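Local coordinates for protein yeast glycogen phosphorylase (Saccharomyces cerevisiae, PDB 1YGP) that belongs to the carbohydrate phosphorylase family of GT-B fold proteins and carries a covalently bound pyridoxal-5'-phosphate, at residues M604-I609 / M727-N732; G733-G738 / V850-N855. All coordinates share one frame; numbering follows the deposited sequence.

Contact 1 of 2, residues M604-I609 / M727-N732; sequences MQVKRI and MKFVMN. With PLP (pyridoxal-5'-phosphate), chain E.
Phe-729, on the helix that carries the pyridoxal-5'-phosphate lysine, reaches Met-604 and Val-606 at the end of strand 601-606, in the parallel sheet of one Rossmann-like half of this GT-B phosphorylase. Its CG stands beside the backbone N (chi1 -78°), which sends the ring to the sheet. Val-606 CG2 comes in at the ring edge, close to the ring plane, 4.0 Å from Phe-729 CZ. Met-604 approaches obliquely: its CG lies 4.0 Å from Phe-729 CE1, and bends at chi2 and chi3 fold the rest of the chain. The three buried side chains make a small apolar contact, with 109 Å² of surface lost between the segments. Ile-705 and Ser-711 also touch Phe-729.

Next to Phe-729, Lys-728 takes a different course, its chain extended beyond CG toward the cofactor. Lys-728 NZ is 1.4 Å from C4A of pyridoxal-5'-phosphate, a covalent link consistent with a Schiff base. Lys-607 belongs to the same pocket, and its NZ is hydrogen-bonded to His-713. Four residues on from Lys-728, Asn-732 folds its amide back toward that residue's carbonyl: Asn-732 ND2 donates to Lys-728 O over 2.9 Å, with an N-H...O angle of 168°.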
ATOM      1  N   MET A 604      24.859 -18.499 -24.012  1.00 12.98           N
ATOM      2  CA  MET A 604      24.553 -17.883 -22.733  1.00  6.22           C
ATOM      3  C   MET A 604      24.823 -18.661 -21.466  1.00  5.94           C
ATOM      4  O   MET A 604      24.709 -19.889 -21.446  1.00  5.58           O
ATOM      5  CB  MET A 604      23.078 -17.438 -22.637  1.00  7.02           C
ATOM      6  CG  MET A 604      21.958 -18.097 -23.396  1.00  7.51           C
ATOM      7  SD  MET A 604      21.819 -17.494 -25.109  1.00 14.77           S
ATOM      8  CE  MET A 604      20.447 -16.393 -25.075  1.00  9.09           C
ATOM      9  N   GLN A 605      25.175 -17.964 -20.379  1.00  7.43           N
ATOM     10  CA  GLN A 605      25.281 -18.540 -19.030  1.00  6.75           C
ATOM     11  C   GLN A 605      24.568 -17.559 -18.096  1.00  6.25           C
ATOM     12  O   GLN A 605      25.123 -16.570 -17.611  1.00  5.31           O
ATOM     13  CB  GLN A 605      26.750 -18.697 -18.574  1.00  5.24           C
ATOM     14  CG  GLN A 605      26.937 -19.483 -17.286  1.00  2.00           C
ATOM     15  CD  GLN A 605      28.389 -19.647 -16.854  1.00  7.63           C
ATOM     16  OE1 GLN A 605      29.292 -18.932 -17.284  1.00  6.11           O
ATOM     17  NE2 GLN A 605      28.707 -20.554 -15.946  1.00 12.42           N
ATOM     18  N   VAL A 606      23.271 -17.784 -17.907  1.00  8.38           N
ATOM     19  CA  VAL A 606      22.466 -16.959 -17.032  1.00  8.96           C
ATOM     20  C   VAL A 606      22.076 -17.755 -15.780  1.00 16.32           C
ATOM     21  O   VAL A 606      21.280 -18.709 -15.822  1.00 18.87           O
ATOM     22  CB  VAL A 606      21.172 -16.433 -17.753  1.00  4.28           C
ATOM     23  CG1 VAL A 606      21.595 -15.443 -18.823  1.00  9.98           C
ATOM     24  CG2 VAL A 606      20.382 -17.524 -18.464  1.00  6.84           C
ATOM     25  N   LYS A 607      22.708 -17.418 -14.651  1.00 17.58           N
ATOM     26  CA  LYS A 607      22.391 -17.990 -13.352  1.00 16.06           C
ATOM     27  C   LYS A 607      23.157 -17.255 -12.277  1.00 18.26           C
ATOM     28  O   LYS A 607      23.890 -16.308 -12.566  1.00 20.82           O
ATOM     29  CB  LYS A 607      22.749 -19.465 -13.258  1.00 15.00           C
ATOM     30  CG  LYS A 607      24.171 -19.896 -13.554  1.00 15.33           C
ATOM     31  CD  LYS A 607      24.133 -21.389 -13.872  1.00 15.33           C
ATOM     32  CE  LYS A 607      23.321 -21.656 -15.130  1.00 14.95           C
ATOM     33  NZ  LYS A 607      22.976 -23.059 -15.210  1.00 26.47           N
ATOM     34  N   ARG A 608      22.978 -17.677 -11.029  1.00 17.63           N
ATOM     35  CA  ARG A 608      23.600 -17.069  -9.874  1.00 16.28           C
ATOM     36  C   ARG A 608      25.094 -17.046 -10.042  1.00 14.39           C
ATOM     37  O   ARG A 608      25.706 -18.043 -10.425  1.00 16.34           O
ATOM     38  CB  ARG A 608      23.206 -17.871  -8.645  1.00 22.31           C
ATOM     39  CG  ARG A 608      23.771 -17.439  -7.294  1.00 24.72           C
ATOM     40  CD  ARG A 608      22.724 -17.832  -6.275  1.00 25.86           C
ATOM     41  NE  ARG A 608      23.230 -18.782  -5.316  1.00 27.96           N
ATOM     42  CZ  ARG A 608      23.389 -20.073  -5.597  1.00 35.88           C
ATOM     43  NH1 ARG A 608      23.097 -20.587  -6.795  1.00 36.62           N
ATOM     44  NH2 ARG A 608      23.810 -20.883  -4.622  1.00 41.70           N
ATOM     45  N   ILE A 609      25.623 -15.863  -9.796  1.00 10.47           N
ATOM     46  CA  ILE A 609      27.036 -15.610  -9.917  1.00  8.43           C
ATOM     47  C   ILE A 609      27.613 -16.281  -8.688  1.00 10.86           C
ATOM     48  O   ILE A 609      27.302 -15.872  -7.564  1.00 10.66           O
ATOM     49  CB  ILE A 609      27.313 -14.087  -9.880  1.00  6.58           C
ATOM     50  CG1 ILE A 609      26.544 -13.324 -10.972  1.00  4.11           C
ATOM     51  CG2 ILE A 609      28.816 -13.906  -9.975  1.00  7.63           C
ATOM     52  CD1 ILE A 609      26.757 -13.704 -12.463  1.00  4.11           C
ATOM     53  N   MET A 727      16.795 -27.604 -18.290  1.00 12.46           N
ATOM     54  CA  MET A 727      15.630 -28.240 -18.891  1.00 12.62           C
ATOM     55  C   MET A 727      14.869 -27.235 -19.740  1.00 15.80           C
ATOM     56  O   MET A 727      14.415 -27.581 -20.840  1.00 20.58           O
ATOM     57  CB  MET A 727      14.740 -28.800 -17.789  1.00  7.09           C
ATOM     58  CG  MET A 727      15.492 -29.813 -16.920  1.00  5.59           C
ATOM     59  SD  MET A 727      14.521 -30.331 -15.481  1.00 12.69           S
ATOM     60  CE  MET A 727      15.694 -30.683 -14.214  1.00  2.00           C
ATOM     61  N   LYS A 728      14.816 -25.972 -19.273  1.00 13.78           N
ATOM     62  CA  LYS A 728      14.183 -24.864 -19.995  1.00 10.34           C
ATOM     63  C   LYS A 728      14.895 -24.592 -21.300  1.00  8.03           C
ATOM     64  O   LYS A 728      14.237 -24.237 -22.274  1.00  8.28           O
ATOM     65  CB  LYS A 728      14.193 -23.554 -19.187  1.00  6.70           C
ATOM     66  CG  LYS A 728      13.363 -23.589 -17.918  1.00  2.00           C
ATOM     67  CD  LYS A 728      13.668 -22.378 -17.084  1.00  2.99           C
ATOM     68  CE  LYS A 728      13.155 -22.618 -15.685  1.00  3.18           C
ATOM     69  NZ  LYS A 728      13.468 -21.401 -14.954  1.00 10.17           N
ATOM     70  N   PHE A 729      16.222 -24.747 -21.340  1.00  8.38           N
ATOM     71  CA  PHE A 729      16.975 -24.579 -22.566  1.00  5.36           C
ATOM     72  C   PHE A 729      16.707 -25.755 -23.480  1.00 11.25           C
ATOM     73  O   PHE A 729      16.437 -25.560 -24.676  1.00 17.76           O
ATOM     74  CB  PHE A 729      18.448 -24.512 -22.297  1.00  2.00           C
ATOM     75  CG  PHE A 729      18.879 -23.162 -21.767  1.00  4.00           C
ATOM     76  CD1 PHE A 729      18.916 -22.056 -22.620  1.00  6.43           C
ATOM     77  CD2 PHE A 729      19.223 -23.009 -20.431  1.00  6.79           C
ATOM     78  CE1 PHE A 729      19.291 -20.808 -22.140  1.00  2.00           C
ATOM     79  CE2 PHE A 729      19.595 -21.751 -19.954  1.00  6.72           C
ATOM     80  CZ  PHE A 729      19.629 -20.654 -20.804  1.00  3.80           C
ATOM     81  N   VAL A 730      16.695 -26.980 -22.952  1.00 10.01           N
ATOM     82  CA  VAL A 730      16.465 -28.139 -23.793  1.00 10.72           C
ATOM     83  C   VAL A 730      15.092 -28.058 -24.441  1.00 11.79           C
ATOM     84  O   VAL A 730      15.034 -28.132 -25.677  1.00 12.12           O
ATOM     85  CB  VAL A 730      16.631 -29.409 -22.943  1.00 11.35           C
ATOM     86  CG1 VAL A 730      16.173 -30.647 -23.688  1.00  6.50           C
ATOM     87  CG2 VAL A 730      18.115 -29.572 -22.636  1.00  5.00           C
ATOM     88  N   MET A 731      14.008 -27.772 -23.693  1.00 10.56           N
ATOM     89  CA  MET A 731      12.635 -27.637 -24.231  1.00  9.87           C
ATOM     90  C   MET A 731      12.458 -26.626 -25.376  1.00 10.01           C
ATOM     91  O   MET A 731      11.432 -26.541 -26.053  1.00  2.00           O
ATOM     92  CB  MET A 731      11.704 -27.252 -23.072  1.00 15.27           C
ATOM     93  CG  MET A 731      10.187 -27.246 -23.309  1.00 12.57           C
ATOM     94  SD  MET A 731       9.297 -27.279 -21.728  1.00 17.88           S
ATOM     95  CE  MET A 731       9.653 -28.943 -21.226  1.00  6.13           C
ATOM     96  N   ASN A 732      13.496 -25.827 -25.592  1.00 11.43           N
ATOM     97  CA  ASN A 732      13.459 -24.802 -26.588  1.00 14.54           C
ATOM     98  C   ASN A 732      14.511 -25.016 -27.667  1.00 14.88           C
ATOM     99  O   ASN A 732      14.826 -24.089 -28.418  1.00 16.48           O
ATOM    100  CB  ASN A 732      13.620 -23.460 -25.845  1.00 16.69           C
ATOM    101  CG  ASN A 732      12.321 -22.952 -25.209  1.00 12.55           C
ATOM    102  OD1 ASN A 732      11.478 -22.339 -25.865  1.00 10.19           O
ATOM    103  ND2 ASN A 732      12.080 -23.132 -23.923  1.00 12.44           N
TER
HETATM  104  N1  PLP E 860      15.856 -17.971 -11.968  1.00 10.68           N
HETATM  105  C2  PLP E 860      15.026 -17.781 -13.033  1.00  9.52           C
HETATM  106  C2A PLP E 860      14.632 -16.370 -13.391  1.00  7.12           C
HETATM  107  C3  PLP E 860      14.542 -18.867 -13.747  1.00  8.64           C
HETATM  108  O3  PLP E 860      13.651 -18.679 -14.773  1.00  6.60           O
HETATM  109  C4  PLP E 860      14.916 -20.154 -13.392  1.00  9.70           C
HETATM  110  C4A PLP E 860      14.731 -21.222 -14.274  1.00  7.97           C
HETATM  111  C5  PLP E 860      15.751 -20.326 -12.298  1.00 14.89           C
HETATM  112  C6  PLP E 860      16.213 -19.234 -11.601  1.00 13.47           C
HETATM  113  C5A PLP E 860      16.278 -21.732 -11.914  1.00 16.63           C
HETATM  114  O4P PLP E 860      17.482 -21.998 -12.650  1.00 17.71           O
HETATM  115  P   PLP E 860      18.787 -22.616 -12.007  1.00 17.03           P
HETATM  116  O1P PLP E 860      18.344 -23.428 -10.852  1.00 13.83           O
HETATM  117  O2P PLP E 860      19.262 -23.634 -13.160  1.00 13.95           O
HETATM  118  O3P PLP E 860      19.817 -21.548 -11.922  1.00 21.76           O

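Contact 2 of 2, residues G733-G738 / V850-N855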
ATOM      1  N   GLY A 733      15.067 -26.232 -27.782  1.00 12.95           N
ATOM      2  CA  GLY A 733      16.038 -26.570 -28.825  1.00  9.77           C
ATOM      3  C   GLY A 733      17.435 -25.984 -28.634  1.00 12.08           C
ATOM      4  O   GLY A 733      18.225 -25.903 -29.589  1.00 18.74           O
ATOM      5  N   GLY A 734      17.804 -25.590 -27.424  1.00 12.22           N
ATOM      6  CA  GLY A 734      19.124 -25.040 -27.193  1.00 15.53           C
ATOM      7  C   GLY A 734      20.054 -26.189 -26.906  1.00 18.87           C
ATOM      8  O   GLY A 734      19.587 -27.233 -26.409  1.00 25.43           O
ATOM      9  N   LEU A 735      21.346 -26.091 -27.222  1.00 17.87           N
ATOM     10  CA  LEU A 735      22.238 -27.189 -26.888  1.00 13.76           C
ATOM     11  C   LEU A 735      23.026 -26.862 -25.621  1.00 11.02           C
ATOM     12  O   LEU A 735      23.185 -25.693 -25.282  1.00 16.40           O
ATOM     13  CB  LEU A 735      23.136 -27.454 -28.094  1.00 14.39           C
ATOM     14  CG  LEU A 735      22.497 -27.865 -29.454  1.00 16.95           C
ATOM     15  CD1 LEU A 735      23.575 -28.544 -30.276  1.00 18.28           C
ATOM     16  CD2 LEU A 735      21.379 -28.897 -29.322  1.00 10.85           C
ATOM     17  N   ILE A 736      23.501 -27.842 -24.858  1.00 10.94           N
ATOM     18  CA  ILE A 736      24.159 -27.668 -23.565  1.00  9.06           C
ATOM     19  C   ILE A 736      25.648 -27.933 -23.783  1.00 16.70           C
ATOM     20  O   ILE A 736      25.982 -28.896 -24.497  1.00 11.29           O
ATOM     21  CB  ILE A 736      23.685 -28.724 -22.501  1.00  9.05           C
ATOM     22  CG1 ILE A 736      22.162 -28.756 -22.366  1.00  6.60           C
ATOM     23  CG2 ILE A 736      24.365 -28.448 -21.175  1.00  2.00           C
ATOM     24  CD1 ILE A 736      21.394 -27.499 -21.946  1.00  8.94           C
ATOM     25  N   ILE A 737      26.525 -27.085 -23.222  1.00 18.54           N
ATOM     26  CA  ILE A 737      27.926 -27.445 -23.065  1.00 19.65           C
ATOM     27  C   ILE A 737      27.976 -27.562 -21.541  1.00 20.47           C
ATOM     28  O   ILE A 737      27.656 -26.603 -20.824  1.00 22.71           O
ATOM     29  CB  ILE A 737      28.951 -26.353 -23.595  1.00 21.41           C
ATOM     30  CG1 ILE A 737      30.362 -26.842 -23.231  1.00 20.37           C
ATOM     31  CG2 ILE A 737      28.696 -24.958 -23.041  1.00 18.94           C
ATOM     32  CD1 ILE A 737      31.508 -26.095 -23.945  1.00 22.79           C
ATOM     33  N   GLY A 738      28.302 -28.709 -20.964  1.00 19.82           N
ATOM     34  CA  GLY A 738      28.244 -28.818 -19.527  1.00 18.32           C
ATOM     35  C   GLY A 738      29.139 -29.886 -18.959  1.00 18.50           C
ATOM     36  O   GLY A 738      29.756 -30.688 -19.673  1.00 19.72           O
ATOM     37  N   VAL A 850      16.086 -30.505 -32.760  1.00 19.75           N
ATOM     38  CA  VAL A 850      14.771 -31.148 -32.924  1.00 14.70           C
ATOM     39  C   VAL A 850      14.693 -32.360 -32.026  1.00 16.52           C
ATOM     40  O   VAL A 850      13.709 -32.572 -31.319  1.00 14.86           O
ATOM     41  CB  VAL A 850      14.517 -31.598 -34.384  1.00  9.69           C
ATOM     42  CG1 VAL A 850      13.182 -32.294 -34.487  1.00  6.64           C
ATOM     43  CG2 VAL A 850      14.420 -30.384 -35.314  1.00  8.99           C
ATOM     44  N   LEU A 851      15.745 -33.164 -31.996  1.00 19.44           N
ATOM     45  CA  LEU A 851      15.755 -34.307 -31.121  1.00 19.25           C
ATOM     46  C   LEU A 851      15.700 -33.871 -29.667  1.00 20.45           C
ATOM     47  O   LEU A 851      14.977 -34.540 -28.914  1.00 27.77           O
ATOM     48  CB  LEU A 851      16.994 -35.129 -31.425  1.00 16.44           C
ATOM     49  CG  LEU A 851      16.897 -35.847 -32.770  1.00 16.57           C
ATOM     50  CD1 LEU A 851      18.237 -36.466 -33.063  1.00 13.06           C
ATOM     51  CD2 LEU A 851      15.753 -36.860 -32.771  1.00  7.64           C
ATOM     52  N   SER A 852      16.363 -32.788 -29.237  1.00 17.21           N
ATOM     53  CA  SER A 852      16.245 -32.289 -27.871  1.00 15.10           C
ATOM     54  C   SER A 852      14.781 -32.115 -27.483  1.00 15.57           C
ATOM     55  O   SER A 852      14.292 -32.772 -26.557  1.00 12.83           O
ATOM     56  CB  SER A 852      16.969 -30.958 -27.742  1.00 10.15           C
ATOM     57  OG  SER A 852      18.364 -31.155 -27.674  1.00  8.18           O
ATOM     58  N   LEU A 853      14.064 -31.315 -28.276  1.00 17.60           N
ATOM     59  CA  LEU A 853      12.633 -31.082 -28.133  1.00 15.86           C
ATOM     60  C   LEU A 853      11.801 -32.335 -28.013  1.00 15.86           C
ATOM     61  O   LEU A 853      10.975 -32.503 -27.121  1.00 20.81           O
ATOM     62  CB  LEU A 853      12.106 -30.349 -29.323  1.00 17.65           C
ATOM     63  CG  LEU A 853      11.712 -28.949 -29.135  1.00 21.42           C
ATOM     64  CD1 LEU A 853      10.380 -28.897 -28.365  1.00 24.28           C
ATOM     65  CD2 LEU A 853      12.903 -28.233 -28.532  1.00 19.61           C
ATOM     66  N   ALA A 854      12.080 -33.220 -28.952  1.00 16.43           N
ATOM     67  CA  ALA A 854      11.388 -34.469 -29.080  1.00 16.92           C
ATOM     68  C   ALA A 854      11.475 -35.306 -27.824  1.00 17.13           C
ATOM     69  O   ALA A 854      10.514 -35.983 -27.465  1.00 17.07           O
ATOM     70  CB  ALA A 854      11.988 -35.221 -30.262  1.00 17.59           C
ATOM     71  N   ASN A 855      12.595 -35.228 -27.109  1.00 20.32           N
ATOM     72  CA  ASN A 855      12.782 -36.032 -25.913  1.00 22.39           C
ATOM     73  C   ASN A 855      12.829 -35.263 -24.589  1.00 23.72           C
ATOM     74  O   ASN A 855      13.101 -35.833 -23.517  1.00 24.61           O
ATOM     75  CB  ASN A 855      14.048 -36.830 -26.090  1.00 25.80           C
ATOM     76  CG  ASN A 855      13.965 -37.775 -27.277  1.00 30.52           C
ATOM     77  OD1 ASN A 855      13.165 -38.706 -27.372  1.00 28.07           O
ATOM     78  ND2 ASN A 855      14.786 -37.506 -28.278  1.00 36.07           N
TER
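Gly-733 meets Leu-853 where a Schellman motif ends helix 724-730 and the chain turns into strand 735-739 of the parallel sheet, with helix 842-856 lying against the turn. The evidence for the motif is in the backbone: Gly-733 is its C-prime residue, with a positive phi of 74°, and Gly-733 N and Gly-734 N are directed to Val-730 O and Phe-729 O.

Packing is the main tie between the segments, and it buries 143 Å². Leu-853 turns its CD2 branch to the turn at Gly-733, but the exact placement of that branch is doubtful, because the model sets it too near Gly-733 N. Trp-567 and Leu-551 touch the same side chain. The two backbones come nearest here, with Gly-733 CA and Leu-853 CA 5.7 Å apart. A second, looser touch lies at the start of the strand, where Leu-735 CD2 is 4.1 Å from Ser-852 OG.

One polar link comes from just before the helical segment: Ser-849 OG is hydrogen-bonded to Gly-733 O. The hydroxyl of Ser-852 instead stays within its own helix: with OG beside the backbone N (chi1 -77°), it reaches the carbonyl oxygen one turn back, Lys-848 O.

How the contacts relate
The two contacts follow in series along the chain: 604-609 with 727-732 closes just before 733-738 with 850-855 opens, and their centres lie 12 Å apart. Helix 724-730 runs through the turn at 733-734 into strand 735-739, a direct covalent path between them. Both reach the six-stranded parallel sheet, where strand 710-713 separates strands 601-606 and 735-739. The cofactor-bearing helix thus has the sheet at Phe-729 and helix 842-856 beyond its C-terminal end. Leu-853 of contact 2 also lies by the backbone carbonyls of Val-730 and Met-731 in contact 1. Contact 1 holds pocket residues, whereas contact 2 is structural packing at the C-terminal end of the helix that carries Lys-728, and none of its residues belongs to the pocket.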